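PATF (PDB 4BG2) belongs to the cyanobactin prenyltransferase family and is probably connected with patellamide biosynthesis, its own reaction being unproven. Local coordinates at residues A[157-161]-A[233-237]; A[110-116]-A[144-149]; A[172-177]-A[188-193]; A[83-88]-A[100-104]. All coordinates share one frame. Numbering follows the deposited sequence.

In the fold
PatF illustrates how contacts between segments far apart in sequence tie surrounding helices to a closed antiparallel barrel. From the N terminus, contact 4 closes first, pairing helix 79-91 with helix 101-110 outside the barrel. Contact 2 follows in series: its loop holds the adjacent strands 116-124 and 133-140, and it joins the chain after helix 101-110 to the start of helix 147-157. Contact 1 then spans from the end of that helix to the loop beyond strand 229-233. Nested inside it is contact 3, the hairpin of strands 173-181 and 186-194, which touches each of the other three. No loops cross.

Contact 1: residues A[157-161]-A[233-237]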
# COMPACT_ATOMS: atom_id res chain seq x y z
N ASP A 157 1.61 -15.07 -8.78
CA ASP A 157 0.52 -14.32 -9.41
C ASP A 157 -0.07 -15.15 -10.53
O ASP A 157 -1.29 -15.22 -10.68
CB ASP A 157 1.02 -12.99 -9.96
CG ASP A 157 0.00 -12.29 -10.82
OD1 ASP A 157 -1.05 -11.86 -10.29
OD2 ASP A 157 0.27 -12.12 -12.03
N GLY A 158 0.80 -15.76 -11.33
CA GLY A 158 0.38 -16.60 -12.45
C GLY A 158 -0.32 -15.89 -13.59
O GLY A 158 -0.98 -16.53 -14.40
N GLY A 159 -0.20 -14.57 -13.67
CA GLY A 159 -0.74 -13.82 -14.79
C GLY A 159 0.11 -14.06 -16.01
O GLY A 159 1.21 -14.57 -15.90
N ARG A 160 -0.41 -13.74 -17.18
CA ARG A 160 0.34 -13.87 -18.43
C ARG A 160 0.47 -12.50 -19.05
O ARG A 160 -0.52 -11.90 -19.41
CB ARG A 160 -0.39 -14.78 -19.42
CG ARG A 160 -0.38 -16.26 -19.10
CD ARG A 160 -1.55 -16.94 -19.81
NE ARG A 160 -2.09 -18.10 -19.09
CZ ARG A 160 -2.79 -18.03 -17.96
NH1 ARG A 160 -3.04 -16.85 -17.37
NH2 ARG A 160 -3.24 -19.14 -17.39
N TYR A 161 1.68 -12.01 -19.17
CA TYR A 161 1.92 -10.65 -19.65
C TYR A 161 2.72 -10.69 -20.94
O TYR A 161 3.36 -11.69 -21.24
CB TYR A 161 2.66 -9.85 -18.57
CG TYR A 161 1.93 -9.87 -17.24
CD1 TYR A 161 0.91 -8.96 -16.99
CD2 TYR A 161 2.22 -10.82 -16.27
CE1 TYR A 161 0.20 -8.97 -15.80
CE2 TYR A 161 1.52 -10.84 -15.05
CZ TYR A 161 0.52 -9.91 -14.83
OH TYR A 161 -0.20 -9.89 -13.65
N PHE A 233 0.54 -1.13 -10.15
CA PHE A 233 0.38 -2.50 -9.71
C PHE A 233 -0.32 -3.35 -10.76
O PHE A 233 -1.44 -3.07 -11.15
CB PHE A 233 -0.40 -2.57 -8.40
CG PHE A 233 0.43 -2.30 -7.18
CD1 PHE A 233 1.55 -3.05 -6.90
CD2 PHE A 233 0.03 -1.33 -6.27
CE1 PHE A 233 2.27 -2.82 -5.74
CE2 PHE A 233 0.75 -1.08 -5.12
CZ PHE A 233 1.89 -1.81 -4.86
N PHE A 234 0.37 -4.38 -11.22
CA PHE A 234 -0.21 -5.39 -12.09
C PHE A 234 -0.56 -6.67 -11.31
O PHE A 234 0.12 -7.05 -10.35
CB PHE A 234 0.79 -5.72 -13.19
CG PHE A 234 1.07 -4.55 -14.10
CD1 PHE A 234 1.97 -3.58 -13.74
CD2 PHE A 234 0.39 -4.42 -15.30
CE1 PHE A 234 2.22 -2.49 -14.57
CE2 PHE A 234 0.62 -3.34 -16.13
CZ PHE A 234 1.53 -2.38 -15.77
N SER A 235 -1.62 -7.34 -11.74
CA SER A 235 -2.01 -8.62 -11.16
C SER A 235 -2.82 -9.39 -12.17
O SER A 235 -3.55 -8.80 -12.95
CB SER A 235 -2.90 -8.41 -9.92
OG SER A 235 -3.16 -9.63 -9.22
N LYS A 236 -2.76 -10.72 -12.08
CA LYS A 236 -3.68 -11.59 -12.81
C LYS A 236 -5.13 -11.20 -12.54
O LYS A 236 -6.01 -11.47 -13.32
CB LYS A 236 -3.55 -13.04 -12.35
CG LYS A 236 -4.21 -14.04 -13.28
CD LYS A 236 -4.02 -15.45 -12.75
CE LYS A 236 -4.57 -16.50 -13.71
NZ LYS A 236 -6.07 -16.53 -13.70
N THR A 237 -5.38 -10.64 -11.36
CA THR A 237 -6.71 -10.32 -10.90
C THR A 237 -7.18 -8.98 -11.44
O THR A 237 -8.36 -8.65 -11.32
CB THR A 237 -6.70 -10.29 -9.37
OG1 THR A 237 -6.60 -11.64 -8.88
CG2 THR A 237 -7.94 -9.64 -8.83
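An Asx turn marks the end of helix 147-157, and the aspartate that makes it ties the helix end to a neighbouring loop. Asp157 OD2 accepts a hydrogen bond from Gly159 N at 3.0 Å, while Gly158 leaves the helical conformation with positive phi, which favours glycine. The loop meets residues 234-236, just beyond barrel strand 229-233, running at 105° to them. Asp157, Tyr161 and Lys236 lose the most surface to the contact. The two carboxylate oxygens of Asp157 work in different directions: OD2 also accepts from Tyr161 OH at 2.8 Å, bracing its own loop, whereas OD1 reaches across to Lys236 N at 2.7 Å in an almost linear hydrogen bond. Lys236 lies extended as far as CE beside the loop; its CG is 3.8 Å from Gly159 CA and its CD 3.6 Å from Gly158 O, so the side chain contributes its aliphatic stem, while the backbone N makes the hydrogen bond. Because Gly159 has no CB, the chain can pass close to Lys236, and the space that an ideal CB would fill is left for the Tyr161 hydroxyl. The Tyr161 ring extends toward the second segment and also touches Thr166 and Leu169 of helix 163-172, linking the junction to the next helix. At its tip, Tyr161 OH lies 3.1 Å from Ser235 C, and Tyr161 CE1 lies 4.2 Å from Phe234 CB.

Contact 2: residues A[110-116]-A[144-149]; sequences HVNSRKI and EDTEEL
A lysine reaching a helix start shows how loops bind secondary structure. Segment 110-116 begins with a type I turn from His110 to Ser113, closed by Ser113 N to His110 O at 2.9 Å; segment 144-149 is extended until Thr146, the N-cap residue, and helical from Glu147. The CA atoms of His110 and Leu149 are 7.3 Å apart, those of Lys115 and Glu144 6.2 Å. His110, chi1 m, points toward the helix and receives Leu149 CD2 over its ring face, a CH-pi contact 3.4 Å from the ring centroid; its NE2 is hydrogen-bonded to Thr152. Ser113, extended (phi/psi -66/141°) with chi1 t, forms an ST turn, OG accepting from Lys115 N at 3.0 Å. Arg114 (psi 15°) and Lys115 (psi 11°) then turn the chain before Ile116 extends again. Lys115 has chi1 m and an otherwise extended side chain: CG lies 3.8 Å from Glu144 CB, and NZ donates to Asp145 O at 2.7 Å and forms a salt bridge with Glu148 OE2 at 3.2 Å. Ile116, chi1 m, opens strand 116-124 and sets CG1 3.7 Å from Leu149 CD1; it also touches Ile138, and Leu149 touches Ile140, both of strand 133-140. Lys115's polar bonds and the apolar contacts of Leu149 join a loop before a barrel strand to a surrounding helix, consistent with the ABBA barrel of prenyltransferases, whose helices surround antiparallel strands.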
# COMPACT_ATOMS: atom_id res chain seq x y z
N HIS A 110 12.19 -16.41 0.37
CA HIS A 110 13.13 -15.29 0.41
C HIS A 110 13.48 -14.81 1.79
O HIS A 110 14.03 -13.72 1.94
CB HIS A 110 12.60 -14.19 -0.52
CG HIS A 110 12.52 -14.64 -1.94
ND1 HIS A 110 13.64 -14.98 -2.66
CD2 HIS A 110 11.47 -14.86 -2.76
CE1 HIS A 110 13.30 -15.39 -3.86
NE2 HIS A 110 11.99 -15.32 -3.96
N VAL A 111 13.25 -15.65 2.79
CA VAL A 111 13.59 -15.33 4.17
C VAL A 111 15.05 -14.91 4.36
O VAL A 111 15.31 -13.98 5.09
CB VAL A 111 13.27 -16.50 5.15
CG1 VAL A 111 14.10 -17.74 4.86
CG2 VAL A 111 13.46 -16.05 6.59
N ASN A 112 15.98 -15.60 3.71
CA ASN A 112 17.40 -15.23 3.81
C ASN A 112 17.84 -14.22 2.77
O ASN A 112 19.03 -13.98 2.63
CB ASN A 112 18.27 -16.47 3.66
CG ASN A 112 18.01 -17.48 4.76
OD1 ASN A 112 18.01 -17.15 5.95
ND2 ASN A 112 17.79 -18.74 4.36
N SER A 113 16.91 -13.62 2.01
CA SER A 113 17.31 -12.59 1.04
C SER A 113 17.86 -11.38 1.77
O SER A 113 17.34 -11.01 2.81
CB SER A 113 16.15 -12.15 0.18
OG SER A 113 16.58 -11.13 -0.71
N ARG A 114 18.91 -10.78 1.21
CA ARG A 114 19.48 -9.51 1.70
C ARG A 114 19.04 -8.34 0.81
O ARG A 114 19.60 -7.26 0.90
CB ARG A 114 21.01 -9.58 1.70
CG ARG A 114 21.59 -10.73 2.51
CD ARG A 114 23.12 -10.76 2.44
NE ARG A 114 23.69 -12.04 2.87
CZ ARG A 114 24.96 -12.22 3.25
NH1 ARG A 114 25.83 -11.21 3.26
NH2 ARG A 114 25.36 -13.42 3.63
N LYS A 115 18.03 -8.56 -0.03
CA LYS A 115 17.55 -7.53 -0.96
C LYS A 115 16.18 -6.97 -0.62
O LYS A 115 15.59 -6.23 -1.41
CB LYS A 115 17.55 -8.12 -2.36
CG LYS A 115 18.94 -8.58 -2.77
CD LYS A 115 18.90 -9.45 -4.01
CE LYS A 115 20.28 -9.79 -4.48
NZ LYS A 115 20.17 -10.26 -5.88
N ILE A 116 15.70 -7.30 0.58
CA ILE A 116 14.39 -6.89 1.06
C ILE A 116 14.59 -5.96 2.26
O ILE A 116 15.34 -6.28 3.19
CB ILE A 116 13.52 -8.11 1.44
CG1 ILE A 116 13.27 -8.97 0.20
CG2 ILE A 116 12.18 -7.68 2.01
CD1 ILE A 116 12.60 -10.30 0.46
N GLU A 144 19.37 -3.08 -5.68
CA GLU A 144 19.77 -4.47 -5.89
C GLU A 144 19.13 -4.98 -7.18
O GLU A 144 18.09 -4.47 -7.61
CB GLU A 144 19.31 -5.32 -4.70
CG GLU A 144 19.90 -4.91 -3.36
CD GLU A 144 21.36 -5.30 -3.17
OE1 GLU A 144 21.89 -6.13 -3.94
OE2 GLU A 144 21.99 -4.77 -2.24
N ASP A 145 19.77 -5.96 -7.80
CA ASP A 145 19.17 -6.72 -8.89
C ASP A 145 18.24 -7.73 -8.23
O ASP A 145 18.70 -8.64 -7.54
CB ASP A 145 20.24 -7.43 -9.75
CG ASP A 145 19.64 -8.42 -10.75
OD1 ASP A 145 18.46 -8.26 -11.13
OD2 ASP A 145 20.36 -9.35 -11.16
N THR A 146 16.94 -7.55 -8.44
CA THR A 146 15.94 -8.27 -7.68
C THR A 146 15.01 -9.10 -8.56
O THR A 146 13.88 -9.41 -8.17
CB THR A 146 15.15 -7.31 -6.78
OG1 THR A 146 14.59 -6.25 -7.57
CG2 THR A 146 16.09 -6.71 -5.74
N GLU A 147 15.52 -9.51 -9.72
CA GLU A 147 14.82 -10.42 -10.61
C GLU A 147 14.31 -11.70 -9.95
O GLU A 147 13.18 -12.11 -10.24
CB GLU A 147 15.68 -10.80 -11.82
CG GLU A 147 15.48 -9.86 -12.98
CD GLU A 147 15.92 -10.43 -14.31
OE1 GLU A 147 15.49 -11.55 -14.63
OE2 GLU A 147 16.68 -9.76 -15.03
N GLU A 148 15.09 -12.32 -9.06
CA GLU A 148 14.64 -13.57 -8.42
C GLU A 148 13.41 -13.38 -7.51
O GLU A 148 12.53 -14.24 -7.44
CB GLU A 148 15.78 -14.30 -7.69
CG GLU A 148 16.18 -13.79 -6.30
CD GLU A 148 17.18 -12.63 -6.34
OE1 GLU A 148 16.94 -11.65 -7.09
OE2 GLU A 148 18.19 -12.71 -5.60
N LEU A 149 13.33 -12.23 -6.83
CA LEU A 149 12.15 -11.91 -6.02
C LEU A 149 10.94 -11.73 -6.91
O LEU A 149 9.87 -12.26 -6.64
CB LEU A 149 12.37 -10.62 -5.21
CG LEU A 149 13.56 -10.56 -4.26
CD1 LEU A 149 13.56 -9.29 -3.44
CD2 LEU A 149 13.54 -11.78 -3.36

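Contact 3: residues A[172-177]-A[188-193]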
# COMPACT_ATOMS: atom_id res chain seq x y z
N ASP A 172 11.83 -3.84 -12.81
CA ASP A 172 11.52 -2.62 -12.04
C ASP A 172 10.59 -2.80 -10.82
O ASP A 172 10.26 -1.82 -10.15
CB ASP A 172 10.96 -1.55 -12.97
CG ASP A 172 12.02 -1.01 -13.96
OD1 ASP A 172 13.24 -1.30 -13.80
OD2 ASP A 172 11.62 -0.27 -14.88
N THR A 173 10.18 -4.04 -10.54
CA THR A 173 9.32 -4.31 -9.38
C THR A 173 10.07 -3.91 -8.13
O THR A 173 11.14 -4.42 -7.84
CB THR A 173 8.85 -5.79 -9.33
OG1 THR A 173 7.92 -6.00 -10.38
CG2 THR A 173 8.16 -6.14 -8.02
N MSE A 174 9.50 -2.96 -7.40
CA MSE A 174 10.09 -2.49 -6.15
C MSE A 174 9.20 -2.79 -4.95
O MSE A 174 9.66 -2.73 -3.84
CB MSE A 174 10.28 -0.98 -6.26
CG MSE A 174 11.59 -0.51 -5.66
SE MSE A 174 11.68 1.45 -6.02
CE MSE A 174 10.40 1.98 -4.62
N VAL A 175 7.94 -3.09 -5.19
CA VAL A 175 7.02 -3.48 -4.13
C VAL A 175 6.23 -4.70 -4.62
O VAL A 175 5.81 -4.76 -5.77
CB VAL A 175 6.00 -2.36 -3.78
CG1 VAL A 175 5.28 -2.68 -2.49
CG2 VAL A 175 6.64 -0.99 -3.67
N ILE A 176 5.98 -5.63 -3.71
CA ILE A 176 5.07 -6.75 -3.96
C ILE A 176 3.98 -6.75 -2.90
O ILE A 176 4.26 -6.73 -1.70
CB ILE A 176 5.83 -8.09 -3.96
CG1 ILE A 176 6.91 -8.08 -5.04
CG2 ILE A 176 4.85 -9.24 -4.17
CD1 ILE A 176 7.97 -9.15 -4.84
N GLY A 177 2.73 -6.74 -3.35
CA GLY A 177 1.55 -6.74 -2.48
C GLY A 177 0.90 -8.11 -2.41
O GLY A 177 0.82 -8.82 -3.41
N VAL A 188 -1.96 -11.23 -5.53
CA VAL A 188 -0.59 -10.81 -5.55
C VAL A 188 -0.52 -9.62 -6.54
O VAL A 188 -0.94 -9.74 -7.68
CB VAL A 188 0.35 -11.96 -6.01
CG1 VAL A 188 1.79 -11.52 -6.02
CG2 VAL A 188 0.19 -13.18 -5.11
N ASP A 189 0.03 -8.50 -6.07
CA ASP A 189 0.24 -7.31 -6.86
C ASP A 189 1.75 -7.15 -7.12
O ASP A 189 2.53 -7.13 -6.18
CB ASP A 189 -0.27 -6.08 -6.10
CG ASP A 189 -1.77 -5.83 -6.31
OD1 ASP A 189 -2.37 -6.40 -7.25
OD2 ASP A 189 -2.35 -5.05 -5.52
N LEU A 190 2.15 -7.03 -8.38
CA LEU A 190 3.53 -6.68 -8.75
C LEU A 190 3.64 -5.20 -9.05
O LEU A 190 2.87 -4.67 -9.86
CB LEU A 190 4.02 -7.49 -9.94
CG LEU A 190 4.63 -8.82 -9.47
CD1 LEU A 190 3.54 -9.87 -9.46
CD2 LEU A 190 5.82 -9.25 -10.31
N GLY A 191 4.58 -4.55 -8.39
CA GLY A 191 4.60 -3.09 -8.29
C GLY A 191 5.87 -2.48 -8.82
O GLY A 191 6.72 -2.07 -8.05
N PRO A 192 6.03 -2.46 -10.15
CA PRO A 192 7.12 -1.69 -10.70
C PRO A 192 6.95 -0.19 -10.39
O PRO A 192 5.83 0.33 -10.39
CB PRO A 192 7.01 -1.95 -12.21
CG PRO A 192 5.60 -2.29 -12.42
CD PRO A 192 5.24 -3.10 -11.20
N CYS A 193 8.07 0.46 -10.12
CA CYS A 193 8.10 1.89 -9.80
C CYS A 193 9.16 2.62 -10.61
O CYS A 193 10.14 2.01 -11.04
CB CYS A 193 8.41 2.09 -8.33
SG CYS A 193 7.13 1.45 -7.25
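This is a backbone-paired antiparallel hairpin, strands 173-181 and 186-194, buried in the wall of the closed barrel, and it shows how a regular pairing accommodates an irregularity. At the regular end, Gly177 and Asp189 form a hydrogen-bonded pair, Gly177 N to Asp189 O at 2.9 Å and Asp189 N to Gly177 O at 2.8 Å. Ile176 opposite Leu190 follows as a non-hydrogen-bonded pair, with CA atoms 5.0 Å apart. Then the register slips by one residue in a beta bulge: Met174 N, at 3.0 Å, and Val175 N, at 3.3 Å, both donate to Gly191 O. The return bond from Gly191 N to Val175 O, 2.9 Å, is weak because its angle is poor, and the lack of a CB on Gly191 avoids a clash with that same oxygen. Beyond the bulge the pairing resumes with Cys193 N to Asp172 O at 3.2 Å. The short segments are 145° apart in direction, consistent with strong strand twist. Ile176 and Leu190 face outward onto Ala153 of helix 147-157, whereas Val175 and Asp189 project from the opposite face of the sheet, where Asp189 forms salt bridges with Arg187 and Arg238. All six hydrogen bonds across the pair are main-chain, so side chains add none, though the bulge needs the room left by Gly191; one face is left apolar for the helix and the other able to carry charge.

Contact 4: residues A[83-88]-A[100-104]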
# COMPACT_ATOMS: atom_id res chain seq x y z
N ALA A 83 3.58 -9.98 10.71
CA ALA A 83 2.60 -10.45 9.75
C ALA A 83 1.99 -11.77 10.19
O ALA A 83 0.77 -11.92 10.22
CB ALA A 83 3.25 -10.62 8.39
N PHE A 84 2.84 -12.72 10.54
CA PHE A 84 2.36 -14.04 10.96
C PHE A 84 1.51 -13.96 12.21
O PHE A 84 0.49 -14.61 12.28
CB PHE A 84 3.52 -15.02 11.12
CG PHE A 84 4.22 -15.35 9.82
CD1 PHE A 84 3.51 -15.69 8.68
CD2 PHE A 84 5.60 -15.32 9.74
CE1 PHE A 84 4.15 -16.02 7.50
CE2 PHE A 84 6.25 -15.65 8.56
CZ PHE A 84 5.53 -15.98 7.43
N LYS A 85 1.92 -13.18 13.21
CA LYS A 85 1.09 -12.97 14.41
C LYS A 85 -0.29 -12.43 14.06
O LYS A 85 -1.28 -12.86 14.63
CB LYS A 85 1.72 -11.97 15.35
CG LYS A 85 2.78 -12.51 16.30
CD LYS A 85 3.52 -11.32 16.92
CE LYS A 85 4.14 -11.65 18.26
NZ LYS A 85 5.02 -12.85 18.15
N LEU A 86 -0.33 -11.46 13.16
CA LEU A 86 -1.58 -10.83 12.77
C LEU A 86 -2.49 -11.82 12.07
O LEU A 86 -3.68 -11.93 12.40
CB LEU A 86 -1.33 -9.62 11.85
CG LEU A 86 -2.56 -8.88 11.35
CD1 LEU A 86 -3.32 -8.31 12.53
CD2 LEU A 86 -2.17 -7.77 10.36
N LEU A 87 -1.92 -12.55 11.12
CA LEU A 87 -2.66 -13.58 10.39
C LEU A 87 -3.20 -14.65 11.34
O LEU A 87 -4.32 -15.10 11.15
CB LEU A 87 -1.79 -14.21 9.31
CG LEU A 87 -1.39 -13.33 8.11
CD1 LEU A 87 -0.37 -14.04 7.27
CD2 LEU A 87 -2.58 -12.95 7.26
N ASP A 88 -2.42 -15.07 12.32
CA ASP A 88 -2.88 -16.05 13.33
C ASP A 88 -4.06 -15.52 14.11
O ASP A 88 -5.06 -16.20 14.27
CB ASP A 88 -1.75 -16.44 14.29
CG ASP A 88 -0.71 -17.36 13.66
OD1 ASP A 88 -0.95 -17.90 12.56
OD2 ASP A 88 0.37 -17.53 14.27
N ARG A 100 -3.35 -18.07 2.85
CA ARG A 100 -2.03 -17.48 2.99
C ARG A 100 -0.95 -18.20 2.18
O ARG A 100 0.21 -17.91 2.35
CB ARG A 100 -1.63 -17.38 4.48
CG ARG A 100 -1.66 -18.65 5.32
CD ARG A 100 -1.02 -18.39 6.68
NE ARG A 100 -2.04 -18.20 7.70
CZ ARG A 100 -1.81 -17.94 8.99
NH1 ARG A 100 -0.58 -17.78 9.47
NH2 ARG A 100 -2.85 -17.81 9.79
N ASP A 101 -1.34 -19.08 1.26
CA ASP A 101 -0.38 -19.86 0.50
C ASP A 101 0.66 -18.99 -0.22
O ASP A 101 1.85 -19.22 -0.05
CB ASP A 101 -1.10 -20.81 -0.48
CG ASP A 101 -1.83 -21.95 0.25
OD1 ASP A 101 -1.75 -22.02 1.51
OD2 ASP A 101 -2.47 -22.79 -0.43
N SER A 102 0.24 -17.96 -0.97
CA SER A 102 1.21 -17.17 -1.76
C SER A 102 2.18 -16.44 -0.88
O SER A 102 3.39 -16.46 -1.12
CB SER A 102 0.50 -16.14 -2.64
OG SER A 102 -0.22 -16.78 -3.65
N PHE A 103 1.67 -15.78 0.15
CA PHE A 103 2.54 -15.08 1.10
C PHE A 103 3.52 -16.03 1.85
O PHE A 103 4.71 -15.73 1.99
CB PHE A 103 1.72 -14.30 2.12
CG PHE A 103 2.55 -13.48 3.05
CD1 PHE A 103 3.20 -12.34 2.60
CD2 PHE A 103 2.70 -13.85 4.38
CE1 PHE A 103 4.00 -11.59 3.44
CE2 PHE A 103 3.49 -13.10 5.22
CZ PHE A 103 4.15 -11.97 4.75
N ASP A 104 3.01 -17.17 2.32
CA ASP A 104 3.87 -18.16 2.96
C ASP A 104 4.98 -18.67 2.03
O ASP A 104 6.12 -18.79 2.44
CB ASP A 104 3.07 -19.37 3.44
CG ASP A 104 2.25 -19.06 4.66
OD1 ASP A 104 2.56 -18.07 5.36
OD2 ASP A 104 1.30 -19.83 4.92
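Residues 83-88 lie within helix 79-91; the other segment is the N-cap Arg100 followed by the first turn of helix 101-110, marked by Asp104 N bonding to Arg100 O at 2.9 Å. The backbones stay well apart, with CA distances of 8.4 Å for Leu87 and Arg100, 9.1 Å for Phe84 and Asp104, and 9.8 Å for Ala83 and Phe103, so side chains fill the gap. Ala83, Leu87 and Phe103 are buried, while Asp88 is exposed and Arg100 partly exposed. Phe103, chi1 t, projects from helix 101-110 into the gap, its CZ 4.0 Å from Ala83 CB, its CD2 4.2 Å from Leu87 CD1 and its CE2 3.8 Å from Phe84 CE1; the two phenylalanine rings meet obliquely, with planes at 60°. Asp104 OD1 approaches the edge of the Phe84 ring, 3.4 Å from CE1. Arg100 takes chi1 p and reaches back over the preceding helix. One guanidinium face rests on Leu87, with CZ 3.7 Å from its CB, while NH1 forms a salt bridge with Asp88 OD1 at 3.1 Å; a second carboxylate, from Asp91, pairs with NH2. Beneath this pair lies the barrel wall: Ala83 and Phe103 touch Leu136 of strand 133-140, Leu87 reaches Leu180 of strand 173-181, and the Phe103 ring meets Phe178 of that strand edge-to-face.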